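Local coordinates for uncharacterized protein MJ0690 (Methanocaldococcus jannaschii, PDB 3K32) that is of unknown function but is predicted to be a subunit of a tRNA methyltransferase, and so may take part in tRNA modification, at residues E170-R174 and E185-P189; I38-V42 and L65-V70; I87-K92 and P116-E122; E158-K164 and K192-V196; I104-R110 and Q133-M139. All blocks are in the same frame, centred on the assembly; numbering follows the deposited sequence.

Contact 1: residues E170-R174 and E185-P189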
# COMPACT_ATOMS: atom_id res chain seq x y z
N GLU B 170 -9.44 19.99 6.21
CA GLU B 170 -10.41 20.79 5.49
C GLU B 170 -11.26 21.72 6.38
O GLU B 170 -11.11 22.94 6.32
CB GLU B 170 -11.31 19.85 4.68
CG GLU B 170 -11.56 20.30 3.27
CD GLU B 170 -11.77 19.15 2.31
OE1 GLU B 170 -10.77 18.62 1.77
OE2 GLU B 170 -12.95 18.77 2.09
N ALA B 171 -12.14 21.15 7.19
CA ALA B 171 -13.08 21.93 7.98
C ALA B 171 -12.43 23.11 8.68
O ALA B 171 -12.92 24.24 8.59
CB ALA B 171 -13.80 21.05 8.98
N GLU B 172 -11.33 22.84 9.39
CA GLU B 172 -10.64 23.88 10.15
C GLU B 172 -10.04 24.93 9.21
O GLU B 172 -9.97 26.11 9.55
CB GLU B 172 -9.59 23.32 11.13
CG GLU B 172 -10.21 22.54 12.30
CD GLU B 172 -9.34 22.48 13.56
OE1 GLU B 172 -8.36 21.69 13.59
OE2 GLU B 172 -9.66 23.20 14.53
N ILE B 173 -9.62 24.49 8.03
CA ILE B 173 -9.11 25.42 7.04
C ILE B 173 -10.26 26.23 6.49
O ILE B 173 -10.21 27.46 6.42
CB ILE B 173 -8.39 24.68 5.91
CG1 ILE B 173 -7.26 23.83 6.49
CG2 ILE B 173 -7.89 25.67 4.85
CD1 ILE B 173 -6.38 23.18 5.45
N ARG B 174 -11.32 25.52 6.10
CA ARG B 174 -12.53 26.12 5.59
C ARG B 174 -12.97 27.24 6.52
O ARG B 174 -13.31 28.34 6.08
CB ARG B 174 -13.61 25.05 5.47
CG ARG B 174 -14.49 25.15 4.24
CD ARG B 174 -15.19 23.83 3.95
NE ARG B 174 -16.64 23.94 3.99
CZ ARG B 174 -17.49 23.04 3.48
NH1 ARG B 174 -17.02 21.96 2.88
NH2 ARG B 174 -18.80 23.23 3.57
N GLU B 185 -17.09 27.90 -0.52
CA GLU B 185 -17.77 27.12 -1.53
C GLU B 185 -16.98 27.18 -2.83
O GLU B 185 -17.09 26.30 -3.67
CB GLU B 185 -19.18 27.65 -1.74
CG GLU B 185 -20.09 26.73 -2.55
CD GLU B 185 -20.91 25.81 -1.68
OE1 GLU B 185 -22.15 25.79 -1.83
OE2 GLU B 185 -20.31 25.11 -0.83
N LYS B 186 -16.18 28.23 -2.99
CA LYS B 186 -15.35 28.40 -4.19
C LYS B 186 -14.22 27.38 -4.28
O LYS B 186 -13.94 26.85 -5.36
CB LYS B 186 -14.77 29.82 -4.26
CG LYS B 186 -15.80 30.90 -4.57
CD LYS B 186 -15.11 32.19 -4.97
CE LYS B 186 -16.03 33.38 -4.80
NZ LYS B 186 -17.37 33.13 -5.41
N TYR B 187 -13.56 27.10 -3.16
CA TYR B 187 -12.48 26.12 -3.16
C TYR B 187 -12.91 24.76 -2.62
O TYR B 187 -12.49 23.72 -3.13
CB TYR B 187 -11.26 26.64 -2.39
CG TYR B 187 -11.21 28.14 -2.24
CD1 TYR B 187 -11.44 28.73 -1.01
CD2 TYR B 187 -10.93 28.96 -3.32
CE1 TYR B 187 -11.40 30.10 -0.85
CE2 TYR B 187 -10.89 30.34 -3.17
CZ TYR B 187 -11.12 30.90 -1.94
OH TYR B 187 -11.09 32.26 -1.77
N PHE B 188 -13.77 24.75 -1.60
CA PHE B 188 -14.19 23.51 -0.96
C PHE B 188 -15.67 23.25 -1.13
O PHE B 188 -16.40 23.12 -0.15
CB PHE B 188 -13.84 23.52 0.54
CG PHE B 188 -12.38 23.31 0.83
CD1 PHE B 188 -11.64 24.30 1.46
CD2 PHE B 188 -11.75 22.13 0.49
CE1 PHE B 188 -10.31 24.11 1.75
CE2 PHE B 188 -10.41 21.94 0.77
CZ PHE B 188 -9.69 22.93 1.40
N PRO B 189 -16.13 23.13 -2.38
CA PRO B 189 -17.57 23.10 -2.66
C PRO B 189 -18.33 22.13 -1.77
O PRO B 189 -18.89 22.56 -0.76
CB PRO B 189 -17.64 22.64 -4.12
CG PRO B 189 -16.29 22.97 -4.69
CD PRO B 189 -15.32 22.79 -3.57
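F188 is the residue that matters here: its ring lies against the start of helix 169-180, among E170, I173 and R174. The tight part is the face of the ring that E170 covers. There E170 CG sits 3.6 Å from the ring centroid and 29° off the normal, a CH-pi contact displaced toward the CD2-CE2 bond. E170 runs extended from CG, chi2 150°, which carries the carboxylate on over the same side of the ring, its plane turned only 25° from that of the ring. I173 CG2 comes obliquely to CE1 of F188 at 4.2 Å, and I173 itself is buried against V70 and A73 of helix 68-80. P83 also touches the F188 side chain.

The other half is looser. R174 CD passes F188 CB at 3.7 Å, and the chain then bends at chi3 to bring one face of the guanidinium against the backbone O of F188. NH1 of R174 stops 3.3 Å from that O, but the angle is too poor for a hydrogen bond. NH2 of R174 is 5.0 Å from OE2 of E185, opposite charges that do not touch. E185, K186 and P189 lie at the surface. The arrangement is a pair of consecutive helices in which the F188 ring, just past the short and weakly bonded helix 184-187, packs on helix 169-180 at the flank of the alpha/beta fold.

Contact 2: residues I38-V42 and L65-V70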
# COMPACT_ATOMS: atom_id res chain seq x y z
N ILE B 38 -5.74 15.30 14.37
CA ILE B 38 -5.23 16.63 14.64
C ILE B 38 -6.36 17.62 14.86
O ILE B 38 -7.39 17.56 14.17
CB ILE B 38 -4.38 17.15 13.47
CG1 ILE B 38 -3.15 16.27 13.26
CG2 ILE B 38 -4.01 18.62 13.67
CD1 ILE B 38 -2.51 15.80 14.55
N ASN B 39 -6.17 18.51 15.83
CA ASN B 39 -6.98 19.71 15.99
C ASN B 39 -6.12 20.97 16.11
O ASN B 39 -5.04 20.95 16.71
CB ASN B 39 -7.92 19.61 17.20
CG ASN B 39 -8.94 20.71 17.22
OD1 ASN B 39 -8.93 21.58 18.10
ND2 ASN B 39 -9.80 20.73 16.20
N PHE B 40 -6.58 22.08 15.55
CA PHE B 40 -5.76 23.29 15.56
C PHE B 40 -6.38 24.39 16.41
O PHE B 40 -5.96 25.54 16.32
CB PHE B 40 -5.56 23.83 14.14
CG PHE B 40 -4.80 22.91 13.23
CD1 PHE B 40 -5.47 22.06 12.36
CD2 PHE B 40 -3.40 22.91 13.22
CE1 PHE B 40 -4.77 21.22 11.49
CE2 PHE B 40 -2.69 22.07 12.34
CZ PHE B 40 -3.38 21.22 11.48
N GLY B 41 -7.39 24.04 17.21
CA GLY B 41 -8.04 24.98 18.10
C GLY B 41 -9.03 25.94 17.45
O GLY B 41 -9.58 26.81 18.13
N VAL B 42 -9.26 25.79 16.15
CA VAL B 42 -10.23 26.60 15.43
C VAL B 42 -11.65 26.15 15.76
O VAL B 42 -12.40 26.88 16.42
CB VAL B 42 -10.00 26.53 13.89
CG1 VAL B 42 -11.11 27.24 13.16
CG2 VAL B 42 -8.66 27.14 13.52
N LEU B 65 -2.58 21.12 17.73
CA LEU B 65 -1.38 21.73 17.16
C LEU B 65 -1.57 23.24 17.01
O LEU B 65 -2.69 23.74 17.10
CB LEU B 65 -1.04 21.09 15.81
CG LEU B 65 -0.03 19.93 15.90
CD1 LEU B 65 -0.11 19.18 17.21
CD2 LEU B 65 -0.16 18.98 14.73
N ASP B 66 -0.48 23.96 16.79
CA ASP B 66 -0.53 25.41 16.65
C ASP B 66 -1.40 25.84 15.46
O ASP B 66 -1.26 25.33 14.34
CB ASP B 66 0.89 25.98 16.53
CG ASP B 66 0.93 27.51 16.66
OD1 ASP B 66 0.18 28.23 15.95
OD2 ASP B 66 1.75 27.99 17.49
N ARG B 67 -2.30 26.79 15.72
CA ARG B 67 -3.25 27.28 14.72
C ARG B 67 -2.59 27.95 13.51
O ARG B 67 -3.22 28.16 12.48
CB ARG B 67 -4.22 28.25 15.39
CG ARG B 67 -5.12 29.00 14.42
CD ARG B 67 -5.82 30.19 15.08
NE ARG B 67 -6.70 30.83 14.11
CZ ARG B 67 -8.02 30.91 14.22
NH1 ARG B 67 -8.64 30.41 15.28
NH2 ARG B 67 -8.72 31.51 13.27
N LYS B 68 -1.31 28.28 13.64
CA LYS B 68 -0.59 28.96 12.57
C LYS B 68 -0.38 28.03 11.38
O LYS B 68 -0.19 28.50 10.24
CB LYS B 68 0.77 29.44 13.09
CG LYS B 68 1.68 28.31 13.54
CD LYS B 68 3.05 28.38 12.88
CE LYS B 68 4.17 28.31 13.92
NZ LYS B 68 4.11 29.44 14.90
N ILE B 69 -0.40 26.73 11.64
CA ILE B 69 -0.24 25.76 10.58
C ILE B 69 -1.38 25.91 9.59
O ILE B 69 -1.15 25.95 8.38
CB ILE B 69 -0.18 24.31 11.10
CG1 ILE B 69 1.07 24.11 11.96
CG2 ILE B 69 -0.16 23.34 9.94
CD1 ILE B 69 0.95 23.00 12.92
N VAL B 70 -2.61 26.02 10.10
CA VAL B 70 -3.77 26.20 9.23
C VAL B 70 -3.90 27.63 8.72
O VAL B 70 -4.38 27.84 7.60
CB VAL B 70 -5.10 25.74 9.88
CG1 VAL B 70 -5.22 24.22 9.78
CG2 VAL B 70 -5.24 26.23 11.35
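The F40 ring is held on both faces and along its rim. V70 CG1 sits over one face, 3.5 Å from the ring centroid and 19° off the normal, a CH-pi contact; I38 CG2 covers the opposite face. I69 CD1 lies at the edge in the ring plane, and I69 CB comes in obliquely, 3.6 Å from F40 CE2. D66 O approaches F40 CD2 near that plane at 3.4 Å. V70 CG1 stands anti to the carbonyl carbon (chi1 -80°), which aims that methyl at the ring. Next to the ring, L65 N donates a straight bond to N39 O, 2.7 Å, which carries the parallel pairing of strands 32-39 and 59-64 one step further. This is the C-terminal edge of the Rossmann-like parallel sheet, where one strand turns into a loop and the other leads to helix 68-80. Further out, V42 CG2 rests on one face of the R67 guanidinium, 3.7 Å from R67 NH1; R67 forms salt bridges to E71 and E179. An Asx turn, G41 N to N39 OD1 at 3.0 Å, shapes the bend through F40; N39 ND2 bonds to I43 O, and E172 OE1 accepts from F40 N.

Contact 3: residues I87-K92 and P116-E122; sequences IQYVHK and PKLSYSE
Q88 turns its amide to the backbone of K117. Its chain bends at chi2, -55°, so that OE1 accepts from K117 N at 2.7 Å, with the donor tilted 27° from the carbonyl plane, while NE2 gives a weak bond to K117 O. One turn on, H91 crosses P116 at about a right angle: the proline's CG lies over one face of the imidazole, and H91 CB is 3.8 Å from P116 CB. I87 CG2 meets the P116 ring from another direction, also 3.8 Å from P116 CG. The extended K92 runs with its CG 3.6 Å from L118 CD2, then meets E122 crosswise in a salt bridge whose exact geometry is doubtful. E122 and S119 form a capping box at the start of helix 120-130, S119 N reaching the anti lone pair of E122 OE1 at 2.8 Å. With Y169 OH and D107 OD2 bonded to its two nitrogens, the H91 ring is fixed in rotation, and the cap plus K92 probably favour a charged E122.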
# COMPACT_ATOMS: atom_id res chain seq x y z
N ILE B 87 -2.84 21.27 1.42
CA ILE B 87 -2.99 20.01 2.11
C ILE B 87 -1.63 19.35 2.29
O ILE B 87 -1.31 18.88 3.39
CB ILE B 87 -3.95 19.06 1.39
CG1 ILE B 87 -5.33 19.70 1.27
CG2 ILE B 87 -4.05 17.73 2.13
CD1 ILE B 87 -5.98 19.99 2.61
N GLN B 88 -0.83 19.33 1.23
CA GLN B 88 0.53 18.79 1.34
C GLN B 88 1.24 19.44 2.53
O GLN B 88 1.72 18.73 3.43
CB GLN B 88 1.35 19.05 0.06
CG GLN B 88 1.36 17.91 -0.93
CD GLN B 88 1.83 16.60 -0.31
OE1 GLN B 88 1.01 15.77 0.08
NE2 GLN B 88 3.14 16.41 -0.20
N TYR B 89 1.29 20.77 2.52
CA TYR B 89 2.05 21.49 3.53
C TYR B 89 1.62 21.13 4.95
O TYR B 89 2.46 20.91 5.81
CB TYR B 89 1.99 23.02 3.33
CG TYR B 89 2.34 23.75 4.60
CD1 TYR B 89 3.66 23.87 5.03
CD2 TYR B 89 1.33 24.25 5.43
CE1 TYR B 89 3.98 24.50 6.24
CE2 TYR B 89 1.64 24.87 6.64
CZ TYR B 89 2.95 24.99 7.04
OH TYR B 89 3.23 25.61 8.23
N VAL B 90 0.31 21.07 5.19
CA VAL B 90 -0.20 20.76 6.53
C VAL B 90 0.19 19.33 6.93
O VAL B 90 0.79 19.12 7.98
CB VAL B 90 -1.74 20.89 6.61
CG1 VAL B 90 -2.24 20.49 8.00
CG2 VAL B 90 -2.19 22.30 6.26
N HIS B 91 -0.15 18.36 6.09
CA HIS B 91 0.09 16.95 6.40
C HIS B 91 1.58 16.65 6.66
O HIS B 91 1.94 15.95 7.61
CB HIS B 91 -0.47 16.05 5.30
CG HIS B 91 -0.45 14.59 5.64
ND1 HIS B 91 -1.38 14.01 6.48
CD2 HIS B 91 0.40 13.61 5.28
CE1 HIS B 91 -1.11 12.72 6.60
NE2 HIS B 91 -0.03 12.45 5.89
N LYS B 92 2.45 17.20 5.80
CA LYS B 92 3.88 17.13 6.02
C LYS B 92 4.29 17.71 7.37
O LYS B 92 5.14 17.18 8.07
CB LYS B 92 4.62 17.87 4.92
CG LYS B 92 4.67 17.12 3.60
CD LYS B 92 5.53 17.87 2.61
CE LYS B 92 5.64 17.12 1.30
NZ LYS B 92 6.15 18.01 0.21
N PRO B 116 -3.10 14.21 0.15
CA PRO B 116 -1.67 14.37 0.43
C PRO B 116 -0.92 13.05 0.22
O PRO B 116 -1.50 11.96 0.31
CB PRO B 116 -1.65 14.74 1.92
CG PRO B 116 -2.94 14.14 2.49
CD PRO B 116 -3.82 13.69 1.32
N LYS B 117 0.37 13.17 -0.06
CA LYS B 117 1.21 12.02 -0.30
C LYS B 117 2.67 12.43 -0.22
O LYS B 117 3.08 13.42 -0.83
CB LYS B 117 0.91 11.44 -1.68
CG LYS B 117 1.84 10.33 -2.16
CD LYS B 117 1.27 9.72 -3.45
CE LYS B 117 -0.17 9.26 -3.25
NZ LYS B 117 -0.85 8.79 -4.48
N LEU B 118 3.44 11.68 0.57
CA LEU B 118 4.87 11.84 0.62
C LEU B 118 5.53 11.09 -0.54
O LEU B 118 5.17 9.95 -0.86
CB LEU B 118 5.42 11.34 1.96
CG LEU B 118 5.05 12.10 3.24
CD1 LEU B 118 5.93 11.60 4.38
CD2 LEU B 118 5.22 13.61 3.09
N SER B 119 6.51 11.73 -1.17
CA SER B 119 7.31 11.05 -2.18
C SER B 119 8.23 10.05 -1.47
O SER B 119 8.42 10.11 -0.25
CB SER B 119 8.13 12.05 -2.97
OG SER B 119 9.02 12.75 -2.12
N TYR B 120 8.83 9.15 -2.24
CA TYR B 120 9.71 8.15 -1.65
C TYR B 120 10.91 8.81 -0.99
O TYR B 120 11.33 8.42 0.10
CB TYR B 120 10.18 7.18 -2.73
CG TYR B 120 11.09 6.10 -2.22
CD1 TYR B 120 12.44 6.11 -2.52
CD2 TYR B 120 10.60 5.06 -1.43
CE1 TYR B 120 13.28 5.11 -2.06
CE2 TYR B 120 11.43 4.07 -0.97
CZ TYR B 120 12.77 4.09 -1.28
OH TYR B 120 13.59 3.10 -0.82
N SER B 121 11.44 9.82 -1.65
CA SER B 121 12.58 10.52 -1.09
C SER B 121 12.18 11.29 0.18
O SER B 121 12.94 11.36 1.13
CB SER B 121 13.22 11.44 -2.15
OG SER B 121 13.04 12.79 -1.82
N GLU B 122 10.98 11.84 0.21
CA GLU B 122 10.53 12.49 1.43
C GLU B 122 10.37 11.47 2.53
O GLU B 122 10.71 11.73 3.68
CB GLU B 122 9.22 13.24 1.22
CG GLU B 122 9.39 14.44 0.34
CD GLU B 122 8.07 15.06 -0.06
OE1 GLU B 122 7.11 14.31 -0.37
OE2 GLU B 122 8.00 16.31 -0.05

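Contact 4: residues E158-K164 and K192-V196; sequences EIKSGTK and KQTRV
I159 packs against Q193 and R195 across the strand pair, and it is worth following outward. Its CB comes within 3.2 Å of Q193 CB, a tight approach. CG1, anti to the carbonyl carbon (chi1 -50°), lies between Q193 CB at 3.7 Å and R195 NH2 at 3.8 Å. At the tip, CD1 is likewise caught between Q193 CB, 3.6 Å away, and R195 NE at 3.7 Å, where it sits at the edge of the guanidinium and near its plane. K164 comes round the loop to the same arginine, its CG 3.3 Å from R195 NH2. Backbone N of I159 donates to Q193 O at 2.6 Å, nearly straight but from above the carbonyl plane. Off the strand end, K160 NZ reaches E158 OE1 (3.2 Å, a salt bridge) and the poorly ordered S161. E158 and T194, an antiparallel non-hydrogen-bonded pair, put their side chains on the other face of the sheet, where T194 touches K17. The strands make a two-stranded antiparallel sheet whose partners are separated by helices, so it is no simple hairpin.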
# COMPACT_ATOMS: atom_id res chain seq x y z
N GLU B 158 -24.58 8.12 3.24
CA GLU B 158 -24.11 9.42 2.74
C GLU B 158 -24.48 10.63 3.63
O GLU B 158 -25.60 10.73 4.13
CB GLU B 158 -24.59 9.65 1.30
CG GLU B 158 -25.88 10.46 1.16
CD GLU B 158 -25.69 11.80 0.44
OE1 GLU B 158 -25.26 12.78 1.10
OE2 GLU B 158 -25.97 11.88 -0.77
N ILE B 159 -23.51 11.53 3.82
CA ILE B 159 -23.70 12.79 4.56
C ILE B 159 -23.86 13.93 3.56
O ILE B 159 -22.98 14.16 2.72
CB ILE B 159 -22.48 13.11 5.47
CG1 ILE B 159 -22.10 11.91 6.35
CG2 ILE B 159 -22.74 14.36 6.32
CD1 ILE B 159 -20.79 12.09 7.11
N LYS B 160 -24.97 14.66 3.66
CA LYS B 160 -25.36 15.61 2.61
C LYS B 160 -24.65 16.97 2.62
O LYS B 160 -25.16 17.94 3.17
CB LYS B 160 -26.88 15.82 2.61
CG LYS B 160 -27.47 16.17 1.24
CD LYS B 160 -27.52 14.94 0.34
CE LYS B 160 -26.66 15.12 -0.90
NZ LYS B 160 -25.26 15.49 -0.54
N SER B 161 -23.47 17.02 2.00
CA SER B 161 -22.82 18.28 1.62
C SER B 161 -22.30 19.16 2.76
O SER B 161 -21.09 19.29 2.94
CB SER B 161 -23.74 19.09 0.70
OG SER B 161 -24.18 18.32 -0.41
N GLY B 162 -23.21 19.79 3.50
CA GLY B 162 -22.81 20.73 4.54
C GLY B 162 -23.65 20.64 5.80
O GLY B 162 -24.32 21.60 6.18
N THR B 163 -23.62 19.48 6.45
CA THR B 163 -24.28 19.28 7.73
C THR B 163 -23.26 18.86 8.78
O THR B 163 -22.90 19.63 9.67
CB THR B 163 -25.41 18.23 7.64
OG1 THR B 163 -24.95 17.08 6.91
CG2 THR B 163 -26.63 18.81 6.94
N LYS B 164 -22.79 17.62 8.66
CA LYS B 164 -21.74 17.12 9.52
C LYS B 164 -20.40 17.61 9.01
O LYS B 164 -20.20 17.80 7.81
CB LYS B 164 -21.75 15.59 9.56
CG LYS B 164 -21.59 14.99 10.95
CD LYS B 164 -20.23 15.30 11.55
CE LYS B 164 -20.23 15.06 13.06
NZ LYS B 164 -20.55 13.65 13.44
N LYS B 192 -19.21 12.83 -1.88
CA LYS B 192 -19.87 13.63 -0.86
C LYS B 192 -19.18 13.47 0.49
O LYS B 192 -17.99 13.74 0.63
CB LYS B 192 -21.34 13.21 -0.73
CG LYS B 192 -22.21 13.69 -1.88
CD LYS B 192 -21.94 15.16 -2.17
CE LYS B 192 -22.05 16.00 -0.91
NZ LYS B 192 -20.99 17.05 -0.84
N GLN B 193 -19.96 13.07 1.48
CA GLN B 193 -19.42 12.48 2.69
C GLN B 193 -20.10 11.13 2.83
O GLN B 193 -21.30 11.01 2.61
CB GLN B 193 -19.68 13.36 3.91
CG GLN B 193 -18.66 14.47 4.15
CD GLN B 193 -18.75 15.08 5.55
OE1 GLN B 193 -19.32 16.17 5.74
NE2 GLN B 193 -18.20 14.39 6.54
N THR B 194 -19.33 10.10 3.15
CA THR B 194 -19.91 8.80 3.46
C THR B 194 -19.57 8.46 4.90
O THR B 194 -18.41 8.51 5.31
CB THR B 194 -19.40 7.70 2.53
OG1 THR B 194 -19.79 8.00 1.18
CG2 THR B 194 -19.99 6.36 2.92
N ARG B 195 -20.59 8.13 5.68
CA ARG B 195 -20.41 7.79 7.09
C ARG B 195 -20.30 6.28 7.28
O ARG B 195 -21.13 5.51 6.80
CB ARG B 195 -21.58 8.36 7.91
CG ARG B 195 -21.46 8.15 9.41
CD ARG B 195 -22.57 8.88 10.16
NE ARG B 195 -22.58 10.31 9.83
CZ ARG B 195 -23.48 11.18 10.28
NH1 ARG B 195 -24.46 10.78 11.08
NH2 ARG B 195 -23.40 12.46 9.91
N VAL B 196 -19.24 5.86 7.97
CA VAL B 196 -19.18 4.51 8.48
C VAL B 196 -20.18 4.44 9.61
O VAL B 196 -19.98 5.05 10.67
CB VAL B 196 -17.78 4.17 9.04
CG1 VAL B 196 -17.84 2.91 9.88
CG2 VAL B 196 -16.77 4.02 7.91

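Contact 5: residues I104-R110 and Q133-M139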
# COMPACT_ATOMS: atom_id res chain seq x y z
N ILE B 104 6.24 4.84 15.41
CA ILE B 104 5.51 4.16 14.34
C ILE B 104 4.24 4.90 13.91
O ILE B 104 3.21 4.81 14.57
CB ILE B 104 5.18 2.70 14.67
CG1 ILE B 104 6.44 1.97 15.14
CG2 ILE B 104 4.58 2.02 13.45
CD1 ILE B 104 6.28 0.47 15.20
N LEU B 105 4.33 5.61 12.80
CA LEU B 105 3.28 6.50 12.34
C LEU B 105 2.63 5.93 11.11
O LEU B 105 3.31 5.49 10.19
CB LEU B 105 3.85 7.86 11.98
CG LEU B 105 3.58 9.01 12.94
CD1 LEU B 105 3.28 8.46 14.32
CD2 LEU B 105 4.78 9.94 12.98
N ALA B 106 1.30 5.94 11.10
CA ALA B 106 0.54 5.49 9.95
C ALA B 106 -0.49 6.55 9.57
O ALA B 106 -0.91 7.34 10.42
CB ALA B 106 -0.15 4.17 10.25
N ASP B 107 -0.89 6.56 8.29
CA ASP B 107 -2.00 7.41 7.87
C ASP B 107 -2.80 6.73 6.77
O ASP B 107 -2.59 5.56 6.48
CB ASP B 107 -1.49 8.78 7.42
CG ASP B 107 -0.72 8.72 6.11
OD1 ASP B 107 -0.92 7.76 5.34
OD2 ASP B 107 0.10 9.64 5.86
N GLY B 108 -3.70 7.49 6.14
CA GLY B 108 -4.68 6.93 5.22
C GLY B 108 -4.47 7.31 3.77
O GLY B 108 -5.40 7.25 2.94
N THR B 109 -3.25 7.72 3.46
CA THR B 109 -2.83 8.00 2.09
C THR B 109 -2.97 6.78 1.17
O THR B 109 -2.72 5.64 1.57
CB THR B 109 -1.39 8.49 2.06
OG1 THR B 109 -1.30 9.68 2.85
CG2 THR B 109 -0.99 8.82 0.63
N ARG B 110 -3.36 7.02 -0.06
CA ARG B 110 -3.73 5.91 -0.93
C ARG B 110 -3.24 6.13 -2.36
O ARG B 110 -2.94 7.26 -2.75
CB ARG B 110 -5.24 5.71 -0.87
CG ARG B 110 -6.02 6.94 -1.30
CD ARG B 110 -7.45 6.96 -0.76
NE ARG B 110 -7.46 7.47 0.60
CZ ARG B 110 -8.22 8.47 1.03
NH1 ARG B 110 -9.06 9.06 0.21
NH2 ARG B 110 -8.13 8.86 2.30
N GLN B 133 9.25 4.67 11.77
CA GLN B 133 8.60 3.87 10.74
C GLN B 133 7.35 4.60 10.31
O GLN B 133 6.52 4.96 11.14
CB GLN B 133 8.22 2.48 11.23
CG GLN B 133 9.34 1.45 11.18
CD GLN B 133 8.87 0.09 11.65
OE1 GLN B 133 9.17 -0.34 12.75
NE2 GLN B 133 8.13 -0.60 10.80
N TYR B 134 7.23 4.82 9.01
CA TYR B 134 6.04 5.40 8.38
C TYR B 134 5.34 4.33 7.51
O TYR B 134 5.96 3.73 6.62
CB TYR B 134 6.49 6.58 7.51
CG TYR B 134 5.36 7.31 6.81
CD1 TYR B 134 4.31 7.89 7.52
CD2 TYR B 134 5.38 7.48 5.43
CE1 TYR B 134 3.31 8.58 6.88
CE2 TYR B 134 4.36 8.17 4.77
CZ TYR B 134 3.34 8.72 5.51
OH TYR B 134 2.34 9.38 4.86
N ILE B 135 4.06 4.08 7.79
CA ILE B 135 3.31 3.00 7.15
C ILE B 135 2.05 3.48 6.45
O ILE B 135 1.21 4.11 7.07
CB ILE B 135 2.88 1.94 8.16
CG1 ILE B 135 4.11 1.34 8.86
CG2 ILE B 135 2.00 0.88 7.46
CD1 ILE B 135 3.78 0.50 10.07
N THR B 136 1.91 3.17 5.17
CA THR B 136 0.73 3.60 4.42
C THR B 136 0.01 2.40 3.80
O THR B 136 0.19 2.04 2.63
CB THR B 136 1.09 4.66 3.38
OG1 THR B 136 2.02 4.11 2.45
CG2 THR B 136 1.73 5.89 4.08
N PRO B 137 -0.83 1.78 4.61
CA PRO B 137 -1.51 0.54 4.27
C PRO B 137 -2.23 0.64 2.92
O PRO B 137 -2.23 -0.32 2.16
CB PRO B 137 -2.50 0.39 5.41
CG PRO B 137 -1.92 1.12 6.52
CD PRO B 137 -1.23 2.29 5.93
N LEU B 138 -2.79 1.80 2.60
CA LEU B 138 -3.61 1.94 1.41
C LEU B 138 -2.80 2.26 0.14
O LEU B 138 -3.32 2.26 -0.98
CB LEU B 138 -4.68 3.03 1.64
CG LEU B 138 -5.47 2.92 2.95
CD1 LEU B 138 -6.52 4.03 3.03
CD2 LEU B 138 -6.11 1.53 3.16
N MSE B 139 -1.51 2.53 0.31
CA MSE B 139 -0.72 2.99 -0.84
C MSE B 139 -0.81 2.02 -2.02
O MSE B 139 -0.79 2.44 -3.17
CB MSE B 139 0.75 3.25 -0.46
CG MSE B 139 1.50 4.04 -1.52
SE MSE B 139 0.69 5.79 -1.97
CE MSE B 139 0.60 6.51 -0.20
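Strands 104-106 and 133-135 are the two parallel strands of a beta-alpha-beta unit whose connection is helix 120-130. The axes of these short strand segments come within 4.7 Å, their directions 20° apart. The backbone bonds alternate in the usual way, L105 N to Q133 O at 2.8 Å, then I135 N back to L105 O at 2.9 Å, with a weak D107 N to I135 O bond at the end. On one face the I104 and I135 side chains cross, CG2 of I104 3.8 Å from CD1 of I135. On the other, Y134 has CG anti to the backbone N (chi1 -179°), which sends its ring along the strand toward D107. Y134 OH donates to D107 OD2 at 2.5 Å, very short, with OD2 near the ring plane and the carboxylate turned 89° to the ring. H91 is the second partner of this oxygen. D107 OD1 accepts from T109 N (3.0 Å) above the carboxylate plane, an Asx turn that bends the chain off the strand. Beyond it R110 grips G108 O side-on through NE, 3.1 Å, and NH2, while its NH1 pairs with D113; a glycerol lies close by. L138 CB packs on T109 O and R110 CB. Strand 8-12 flanks strand 104-106. L26 of helix 17-28 covers A106 and I135, L95 and L98 of helix 84-98 cover Y134 and L105, and Q133 NE2 bonds to T145 of the second subunit.

From the N terminus, contact 2 is first to close, joining the end of strand 32-39 to the start of helix 68-80 around helix 47-56 and strand 59-64. Contacts 3 and 5 then cross, their segments alternating along the chain, so helix 84-98, strand 104-106, helix 120-130 and strand 133-135 are interlocked; the two touch through H91 and D107. Contact 4 closes the last loop, pairing strands 154-159 and 193-199, with contact 1 lying wholly within it. Contact 1 reaches back to contact 2 through E172 and F40, and contact 2 touches contact 3 through I69 and V90, which ties the C-terminal helices to the parallel sheet and its covering helices.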